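Local coordinates for periplasmic binding protein (Veillonella parvula, PDB 4MO9) that probably captures a solute, perhaps an iron-siderophore complex, between its two lobes and hands it to a membrane importer, at residues V42-G47 with I119-D124; S46-P51 with L317-F322; M70-Q75 with V98-D103. One frame throughout, in Å; residues are numbered along the deposited sequence.

The chain leaves strand 41-42 through the loop 43-51, from which two of the three contacts start. Interaction 1 closes a loop of 71 intervening residues, setting 42-47 beside strand 118-122 and the start of helix 123-132, at the end of the parallel sheet of the N-terminal lobe. Interaction 3, 70-75 with 98-103, is nested inside it and joins the turn between strand 67-69 and helix 73-77 to the loop before helix 108-112. Interaction 2 encloses interaction 3 as well but crosses interaction 1, with which it shares residues 46-47, and carries 46-51 across to 317-322, which follows strand 310-313 of the other lobe. Each contributes one residue to the pocket of a bound trimethylamine oxide.

Interaction 1: residues V42-G47 with I119-D124; sequences VLQWSG and IFIPVD
Val-42 and Ile-119 start 5.1 Å apart at their CA atoms on parallel paths, which then spread to 8.0 Å between the CA atoms of Trp-45 and Pro-122, the two segments running 21° apart. A water bridges the diverging backbones: it donates to Val-42 O at 2.7 Å and to Phe-120 O at 2.6 Å, and accepts a weak bond from Gln-44 N. On one flank the CD1 atoms of Ile-119 and Ile-121 converge on the aliphatic part of Gln-44, each 4.1 Å from its CG. CG1 of Ile-119 stands anti to the backbone N (chi1 176°), and also meets Val-42 O. Further along, the benzo side of the Trp-45 indole crosses Pro-122 obliquely, with CE3 at 3.7 Å from Pro-122 CG, while Asp-124 CB reaches Trp-45 CZ3 at 3.9 Å; the carboxylate of Asp-124 is turned 85° to the indole plane. His-150 also meets this ring, and trimethylamine oxide touches it. With no direct hydrogen bond between the segments, the chain beyond strand 41-42 stays joined to the neighbouring inner strand by a shared water and apolar contacts, and Pro-122 and Asp-124 pack against a tryptophan that lines the ligand pocket.

Interaction 2: residues S46-P51 with L317-F322; sequences SGAGGP and LPREVF
Glu-320 OE2 is gripped by Gly-49 N at 2.9 Å, in a fairly straight bond (N-H...acceptor angle 159°), and by a water at 2.6 Å that also accepts from Gly-47 N. The amide comes to OE2 from above the carboxylate plane, 55° out of it. The other oxygen, OE1, uses its anti lone pair to take Val-321 N at 3.0 Å, which helps to fix the rotation of the carboxylate. A second water lies between OE1 and Gly-50 O. The preceding side chain, Arg-319, lays its guanidinium over the backbone of the glycine-rich loop, with Ala-48 CA 3.6 Å from its plane and over its centre. Its CG stands between the backbone N and the carbonyl carbon (chi1 49°), and a bend at chi2 sets CD 3.5 Å from Ala-48 C. NH1 of Arg-319 turns back to Pro-318 O, at 2.8 Å, and NE gives its proton to a water that donates in turn to Ala-48 O. Gly-49 CA sits only 3.1 Å from Arg-319 O. Trimethylamine oxide touches Ala-48. The two lobes thus meet beside the ligand through a carboxylate held by two backbone amides and waters, consistent with its being charged although buried.

Interaction 3: residues M70-Q75 with V98-D103; sequences MDTSLQ and VGTIGD
Met-70, here selenomethionine, pairs with Val-98 where two connecting loops of the N-terminal alpha/beta lobe run side by side, just beyond the edge strand 67-69 of its parallel sheet. One direct hydrogen bond joins the segments: Val-98 N gives its proton to Met-70 O at 2.8 Å, from above the carbonyl plane and 37° out of it. Van der Waals contact is slight and is made by methyl groups against carbonyl oxygens. With chi1 of Val-98 at -63°, CG1 stands anti to the carbonyl carbon and CG2 is left between the backbone N and that carbon, where it rests 3.6 Å from Met-70 O. Thr-72 CG2 lies near Val-98 O.

Water does most of the remaining bridging, and both bridges meet at Thr-100 OG1. One water joins this hydroxyl to Asp-71 OD2, to which it donates at 2.8 Å. The other accepts from Thr-72 N at 2.9 Å, donates to Val-98 O at 2.6 Å, and lies 2.7 Å from Thr-100 OG1. The second carboxylate oxygen, Asp-71 OD1, takes a hydrogen bond with Ser-46 OG, and Thr-72 OG1 is held by Asp-76. Ser-73, which touches trimethylamine oxide, opens helix 73-77 with its hydroxyl bonded to Ser-46 O and to Arg-78.

Each segment also has a bond of its own. Thr-100 begins a type II turn, closed by Asp-103 N on Thr-100 O. In the opposite segment, Gln-75 NE2 reaches back past the helix start to Asp-71 O at 3.2 Å, bent to an N-H...acceptor angle of 139°.

Interaction 1: residues V42-G47 with I119-D124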
loop_
_atom_site.group_PDB
_atom_site.type_symbol
_atom_site.label_atom_id
_atom_site.label_comp_id
_atom_site.label_asym_id
_atom_site.label_seq_id
_atom_site.Cartn_x
_atom_site.Cartn_y
_atom_site.Cartn_z
ATOM N N VAL A 42 -1.622 1.119 19.981
ATOM C CA VAL A 42 -0.289 1.577 19.560
ATOM C C VAL A 42 -0.100 1.218 18.086
ATOM O O VAL A 42 -0.160 0.042 17.710
ATOM C CB VAL A 42 0.851 0.939 20.394
ATOM C CG1 VAL A 42 2.213 1.284 19.799
ATOM C CG2 VAL A 42 0.780 1.394 21.849
ATOM N N LEU A 43 0.105 2.231 17.250
ATOM C CA LEU A 43 0.264 2.022 15.809
ATOM C C LEU A 43 1.671 1.589 15.425
ATOM O O LEU A 43 2.657 2.038 16.019
ATOM C CB LEU A 43 -0.045 3.319 15.060
ATOM C CG LEU A 43 -1.433 3.909 15.289
ATOM C CD1 LEU A 43 -1.542 5.283 14.606
ATOM C CD2 LEU A 43 -2.494 2.949 14.764
ATOM N N GLN A 44 1.759 0.732 14.409
ATOM C CA GLN A 44 3.013 0.423 13.736
ATOM C C GLN A 44 2.767 0.434 12.230
ATOM O O GLN A 44 1.643 0.138 11.780
ATOM C CB GLN A 44 3.536 -0.954 14.149
ATOM C CG GLN A 44 4.014 -1.038 15.576
ATOM C CD GLN A 44 5.312 -0.281 15.803
ATOM O OE1 GLN A 44 5.321 0.779 16.437
ATOM N NE2 GLN A 44 6.411 -0.830 15.318
ATOM N N TRP A 45 3.814 0.762 11.475
ATOM C CA TRP A 45 3.789 0.800 9.999
ATOM C C TRP A 45 2.610 1.583 9.401
ATOM O O TRP A 45 1.980 1.130 8.440
ATOM C CB TRP A 45 3.813 -0.629 9.424
ATOM C CG TRP A 45 5.158 -1.278 9.507
ATOM C CD1 TRP A 45 6.236 -0.854 10.252
ATOM C CD2 TRP A 45 5.589 -2.464 8.816
ATOM N NE1 TRP A 45 7.309 -1.710 10.054
ATOM C CE2 TRP A 45 6.933 -2.701 9.184
ATOM C CE3 TRP A 45 4.967 -3.342 7.920
ATOM C CZ2 TRP A 45 7.670 -3.786 8.676
ATOM C CZ3 TRP A 45 5.700 -4.420 7.419
ATOM C CH2 TRP A 45 7.039 -4.629 7.801
ATOM N N SER A 46 2.322 2.762 9.949
ATOM C CA SER A 46 1.226 3.579 9.434
ATOM C C SER A 46 1.441 3.963 7.968
ATOM O O SER A 46 2.521 4.432 7.582
ATOM C CB SER A 46 1.003 4.815 10.309
ATOM O OG SER A 46 0.540 4.404 11.587
ATOM N N GLY A 47 0.417 3.731 7.149
ATOM C CA GLY A 47 0.513 4.023 5.734
ATOM C C GLY A 47 1.293 2.966 4.979
ATOM O O GLY A 47 1.560 3.130 3.777
ATOM N N ILE A 119 -2.024 -3.816 20.199
ATOM C CA ILE A 119 -1.127 -3.410 19.125
ATOM C C ILE A 119 -1.374 -4.338 17.945
ATOM O O ILE A 119 -1.417 -5.563 18.125
ATOM C CB ILE A 119 0.353 -3.449 19.590
ATOM C CG1 ILE A 119 1.299 -3.112 18.448
ATOM C CG2 ILE A 119 0.730 -4.803 20.164
ATOM C CD1 ILE A 119 2.723 -2.991 18.929
ATOM N N PHE A 120 -1.594 -3.763 16.760
ATOM C CA PHE A 120 -1.758 -4.544 15.535
ATOM C C PHE A 120 -0.405 -4.661 14.847
ATOM O O PHE A 120 0.289 -3.651 14.626
ATOM C CB PHE A 120 -2.773 -3.895 14.579
ATOM C CG PHE A 120 -4.146 -3.723 15.173
ATOM C CD1 PHE A 120 -5.073 -4.770 15.148
ATOM C CD2 PHE A 120 -4.512 -2.522 15.769
ATOM C CE1 PHE A 120 -6.342 -4.622 15.706
ATOM C CE2 PHE A 120 -5.797 -2.367 16.343
ATOM C CZ PHE A 120 -6.707 -3.415 16.308
ATOM N N ILE A 121 -0.026 -5.887 14.504
ATOM C CA ILE A 121 1.293 -6.127 13.916
ATOM C C ILE A 121 1.169 -6.832 12.579
ATOM O O ILE A 121 0.597 -7.918 12.503
ATOM C CB ILE A 121 2.163 -6.991 14.851
ATOM C CG1 ILE A 121 2.418 -6.256 16.169
ATOM C CG2 ILE A 121 3.498 -7.350 14.164
ATOM C CD1 ILE A 121 3.424 -5.082 16.042
ATOM N N PRO A 122 1.704 -6.228 11.507
ATOM C CA PRO A 122 1.698 -6.955 10.234
ATOM C C PRO A 122 2.509 -8.252 10.323
ATOM O O PRO A 122 3.524 -8.315 11.039
ATOM C CB PRO A 122 2.377 -5.968 9.264
ATOM C CG PRO A 122 2.056 -4.605 9.853
ATOM C CD PRO A 122 2.174 -4.837 11.357
ATOM N N VAL A 123 2.051 -9.290 9.629
ATOM C CA VAL A 123 2.786 -10.557 9.575
ATOM C C VAL A 123 4.242 -10.372 9.136
ATOM O O VAL A 123 5.144 -11.041 9.647
ATOM C CB VAL A 123 2.051 -11.578 8.671
ATOM C CG1 VAL A 123 2.963 -12.736 8.280
ATOM C CG2 VAL A 123 0.786 -12.094 9.380
ATOM N N ASP A 124 4.482 -9.466 8.189
ATOM C CA ASP A 124 5.855 -9.210 7.735
ATOM C C ASP A 124 6.739 -8.653 8.860
ATOM O O ASP A 124 7.968 -8.659 8.760
ATOM C CB ASP A 124 5.855 -8.261 6.528
ATOM C CG ASP A 124 5.564 -8.982 5.213
ATOM O OD1 ASP A 124 5.111 -10.153 5.258
ATOM O OD2 ASP A 124 5.791 -8.378 4.133
HETATM O O HOH W 1 -0.600 -1.314 15.388
#

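Interaction 2: residues S46-P51 with L317-F322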
loop_
_atom_site.group_PDB
_atom_site.type_symbol
_atom_site.label_atom_id
_atom_site.label_comp_id
_atom_site.label_asym_id
_atom_site.label_seq_id
_atom_site.Cartn_x
_atom_site.Cartn_y
_atom_site.Cartn_z
ATOM N N SER A 46 2.322 2.762 9.949
ATOM C CA SER A 46 1.226 3.579 9.434
ATOM C C SER A 46 1.441 3.963 7.968
ATOM O O SER A 46 2.521 4.432 7.582
ATOM C CB SER A 46 1.003 4.815 10.309
ATOM O OG SER A 46 0.540 4.404 11.587
ATOM N N GLY A 47 0.417 3.731 7.149
ATOM C CA GLY A 47 0.513 4.023 5.734
ATOM C C GLY A 47 1.293 2.966 4.979
ATOM O O GLY A 47 1.560 3.130 3.777
ATOM N N ALA A 48 1.671 1.890 5.669
ATOM C CA ALA A 48 2.477 0.842 5.053
ATOM C C ALA A 48 2.003 -0.563 5.432
ATOM O O ALA A 48 2.818 -1.469 5.659
ATOM C CB ALA A 48 3.947 1.023 5.423
ATOM N N GLY A 49 0.690 -0.758 5.496
ATOM C CA GLY A 49 0.181 -2.085 5.810
ATOM C C GLY A 49 -0.062 -2.319 7.287
ATOM O O GLY A 49 -0.571 -3.379 7.675
ATOM N N GLY A 50 0.291 -1.343 8.125
ATOM C CA GLY A 50 -0.162 -1.343 9.515
ATOM C C GLY A 50 -1.623 -0.908 9.557
ATOM O O GLY A 50 -2.202 -0.578 8.518
ATOM N N PRO A 51 -2.227 -0.862 10.746
ATOM C CA PRO A 51 -3.682 -0.637 10.818
ATOM C C PRO A 51 -4.150 0.810 10.577
ATOM O O PRO A 51 -5.353 1.003 10.434
ATOM C CB PRO A 51 -4.017 -1.045 12.257
ATOM C CG PRO A 51 -2.763 -0.704 13.019
ATOM C CD PRO A 51 -1.644 -1.119 12.078
ATOM N N LEU A 317 0.310 2.627 -2.543
ATOM C CA LEU A 317 -1.055 2.126 -2.580
ATOM C C LEU A 317 -1.212 0.618 -2.304
ATOM O O LEU A 317 -2.224 0.223 -1.720
ATOM C CB LEU A 317 -1.761 2.517 -3.884
ATOM C CG LEU A 317 -2.056 4.010 -4.110
ATOM C CD1 LEU A 317 -2.595 4.251 -5.525
ATOM C CD2 LEU A 317 -3.041 4.533 -3.060
ATOM N N PRO A 318 -0.235 -0.226 -2.718
ATOM C CA PRO A 318 -0.351 -1.655 -2.390
ATOM C C PRO A 318 -0.243 -1.991 -0.897
ATOM O O PRO A 318 0.035 -1.117 -0.071
ATOM C CB PRO A 318 0.844 -2.274 -3.112
ATOM C CG PRO A 318 1.043 -1.376 -4.315
ATOM C CD PRO A 318 0.821 0.004 -3.726
ATOM N N ARG A 319 -0.419 -3.274 -0.585
ATOM C CA ARG A 319 -0.418 -3.781 0.795
ATOM C C ARG A 319 -1.205 -2.884 1.757
ATOM O O ARG A 319 -0.772 -2.623 2.890
ATOM C CB ARG A 319 1.007 -4.130 1.308
ATOM C CG ARG A 319 2.127 -3.083 1.105
ATOM C CD ARG A 319 2.152 -1.995 2.196
ATOM N NE ARG A 319 3.272 -1.052 2.034
ATOM C CZ ARG A 319 3.164 0.152 1.474
ATOM N NH1 ARG A 319 1.985 0.572 1.015
ATOM N NH2 ARG A 319 4.229 0.946 1.370
ATOM N N GLU A 320 -2.383 -2.447 1.310
ATOM C CA GLU A 320 -3.233 -1.587 2.133
ATOM C C GLU A 320 -4.711 -1.865 1.939
ATOM O O GLU A 320 -5.124 -2.500 0.954
ATOM C CB GLU A 320 -2.968 -0.094 1.851
ATOM C CG GLU A 320 -1.973 0.583 2.812
ATOM C CD GLU A 320 -2.443 0.591 4.272
ATOM O OE1 GLU A 320 -3.624 0.234 4.548
ATOM O OE2 GLU A 320 -1.629 0.974 5.153
ATOM N N VAL A 321 -5.499 -1.346 2.876
ATOM C CA VAL A 321 -6.939 -1.561 2.880
ATOM C C VAL A 321 -7.595 -1.032 1.606
ATOM O O VAL A 321 -8.622 -1.570 1.171
ATOM C CB VAL A 321 -7.591 -0.942 4.147
ATOM C CG1 VAL A 321 -7.421 0.593 4.144
ATOM C CG2 VAL A 321 -9.067 -1.336 4.255
ATOM N N PHE A 322 -7.005 0.001 0.992
ATOM C CA PHE A 322 -7.582 0.574 -0.218
ATOM C C PHE A 322 -6.936 0.068 -1.526
ATOM O O PHE A 322 -7.152 0.664 -2.592
ATOM C CB PHE A 322 -7.561 2.124 -0.169
ATOM C CG PHE A 322 -6.219 2.720 0.221
ATOM C CD1 PHE A 322 -5.025 2.196 -0.279
ATOM C CD2 PHE A 322 -6.155 3.822 1.077
ATOM C CE1 PHE A 322 -3.793 2.744 0.081
ATOM C CE2 PHE A 322 -4.926 4.379 1.439
ATOM C CZ PHE A 322 -3.743 3.836 0.942
HETATM O O HOH W 2 -1.954 2.072 7.484
HETATM O O HOH W 3 5.131 -2.191 3.814
HETATM O O HOH W 4 -4.602 -0.163 7.144
#

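Interaction 3: residues M70-Q75 with V98-D103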
loop_
_atom_site.group_PDB
_atom_site.type_symbol
_atom_site.label_atom_id
_atom_site.label_comp_id
_atom_site.label_asym_id
_atom_site.label_seq_id
_atom_site.Cartn_x
_atom_site.Cartn_y
_atom_site.Cartn_z
HETATM N N MSE A 70 1.440 6.855 18.574
HETATM C CA MSE A 70 1.573 7.129 17.150
HETATM C C MSE A 70 3.000 6.812 16.702
HETATM O O MSE A 70 3.963 7.292 17.310
HETATM C CB MSE A 70 1.244 8.609 16.903
HETATM C CG MSE A 70 1.685 9.173 15.557
HETATM SE SE MSE A 70 0.716 8.394 14.043
HETATM C CE MSE A 70 -1.049 8.939 14.552
ATOM N N ASP A 71 3.150 5.987 15.670
ATOM C CA ASP A 71 4.481 5.696 15.134
ATOM C C ASP A 71 4.913 6.847 14.228
ATOM O O ASP A 71 4.135 7.782 13.997
ATOM C CB ASP A 71 4.493 4.382 14.349
ATOM C CG ASP A 71 3.541 4.402 13.170
ATOM O OD1 ASP A 71 2.482 5.059 13.267
ATOM O OD2 ASP A 71 3.848 3.765 12.134
ATOM N N THR A 72 6.142 6.787 13.716
ATOM C CA THR A 72 6.685 7.885 12.909
ATOM C C THR A 72 6.799 7.538 11.431
ATOM O O THR A 72 7.429 8.271 10.659
ATOM C CB THR A 72 8.079 8.310 13.394
ATOM O OG1 THR A 72 9.003 7.243 13.176
ATOM C CG2 THR A 72 8.049 8.633 14.866
ATOM N N SER A 73 6.196 6.416 11.047
ATOM C CA SER A 73 6.221 5.952 9.662
ATOM C C SER A 73 5.728 7.012 8.662
ATOM O O SER A 73 6.410 7.301 7.664
ATOM C CB SER A 73 5.416 4.650 9.549
ATOM O OG SER A 73 5.181 4.297 8.201
ATOM N N LEU A 74 4.568 7.609 8.932
ATOM C CA LEU A 74 4.035 8.648 8.049
ATOM C C LEU A 74 4.961 9.857 8.024
ATOM O O LEU A 74 5.375 10.314 6.942
ATOM C CB LEU A 74 2.619 9.074 8.467
ATOM C CG LEU A 74 1.492 8.034 8.386
ATOM C CD1 LEU A 74 0.194 8.599 8.952
ATOM C CD2 LEU A 74 1.276 7.568 6.956
ATOM N N GLN A 75 5.297 10.368 9.209
ATOM C CA GLN A 75 6.179 11.538 9.327
ATOM C C GLN A 75 7.505 11.372 8.576
ATOM O O GLN A 75 7.996 12.312 7.945
ATOM C CB GLN A 75 6.475 11.843 10.801
ATOM C CG GLN A 75 5.249 12.124 11.671
ATOM C CD GLN A 75 4.637 10.870 12.299
ATOM O OE1 GLN A 75 4.358 9.877 11.615
ATOM N NE2 GLN A 75 4.429 10.917 13.613
ATOM N N VAL A 98 5.697 6.826 19.418
ATOM C CA VAL A 98 6.425 5.608 19.794
ATOM C C VAL A 98 7.407 5.193 18.697
ATOM O O VAL A 98 7.234 5.555 17.527
ATOM C CB VAL A 98 5.483 4.405 20.083
ATOM C CG1 VAL A 98 4.587 4.701 21.260
ATOM C CG2 VAL A 98 4.640 4.077 18.851
ATOM N N GLY A 99 8.433 4.429 19.067
ATOM C CA GLY A 99 9.384 3.952 18.080
ATOM C C GLY A 99 8.768 2.909 17.160
ATOM O O GLY A 99 7.582 2.570 17.289
ATOM N N THR A 100 9.573 2.390 16.236
ATOM C CA THR A 100 9.121 1.343 15.331
ATOM C C THR A 100 9.891 0.046 15.602
ATOM O O THR A 100 11.110 0.068 15.767
ATOM C CB THR A 100 9.274 1.805 13.862
ATOM O OG1 THR A 100 8.312 2.839 13.600
ATOM C CG2 THR A 100 9.027 0.663 12.899
ATOM N N ILE A 101 9.173 -1.076 15.681
ATOM C CA ILE A 101 9.783 -2.396 15.878
ATOM C C ILE A 101 10.821 -2.648 14.792
ATOM O O ILE A 101 10.534 -2.448 13.612
ATOM C CB ILE A 101 8.724 -3.525 15.786
ATOM C CG1 ILE A 101 7.731 -3.432 16.942
ATOM C CG2 ILE A 101 9.390 -4.911 15.775
ATOM C CD1 ILE A 101 8.346 -3.783 18.288
ATOM N N GLY A 102 12.017 -3.085 15.176
ATOM C CA GLY A 102 13.035 -3.407 14.192
ATOM C C GLY A 102 13.992 -2.252 14.002
ATOM O O GLY A 102 15.089 -2.418 13.459
ATOM N N ASP A 103 13.566 -1.068 14.430
ATOM C CA ASP A 103 14.478 0.057 14.559
ATOM C C ASP A 103 15.064 0.021 15.960
ATOM O O ASP A 103 14.621 -0.749 16.814
ATOM C CB ASP A 103 13.759 1.387 14.330
ATOM C CG ASP A 103 13.415 1.623 12.874
ATOM O OD1 ASP A 103 13.793 0.782 12.029
ATOM O OD2 ASP A 103 12.780 2.659 12.576
HETATM O O HOH W 5 6.124 2.169 12.223
HETATM O O HOH W 6 7.984 5.070 15.100
#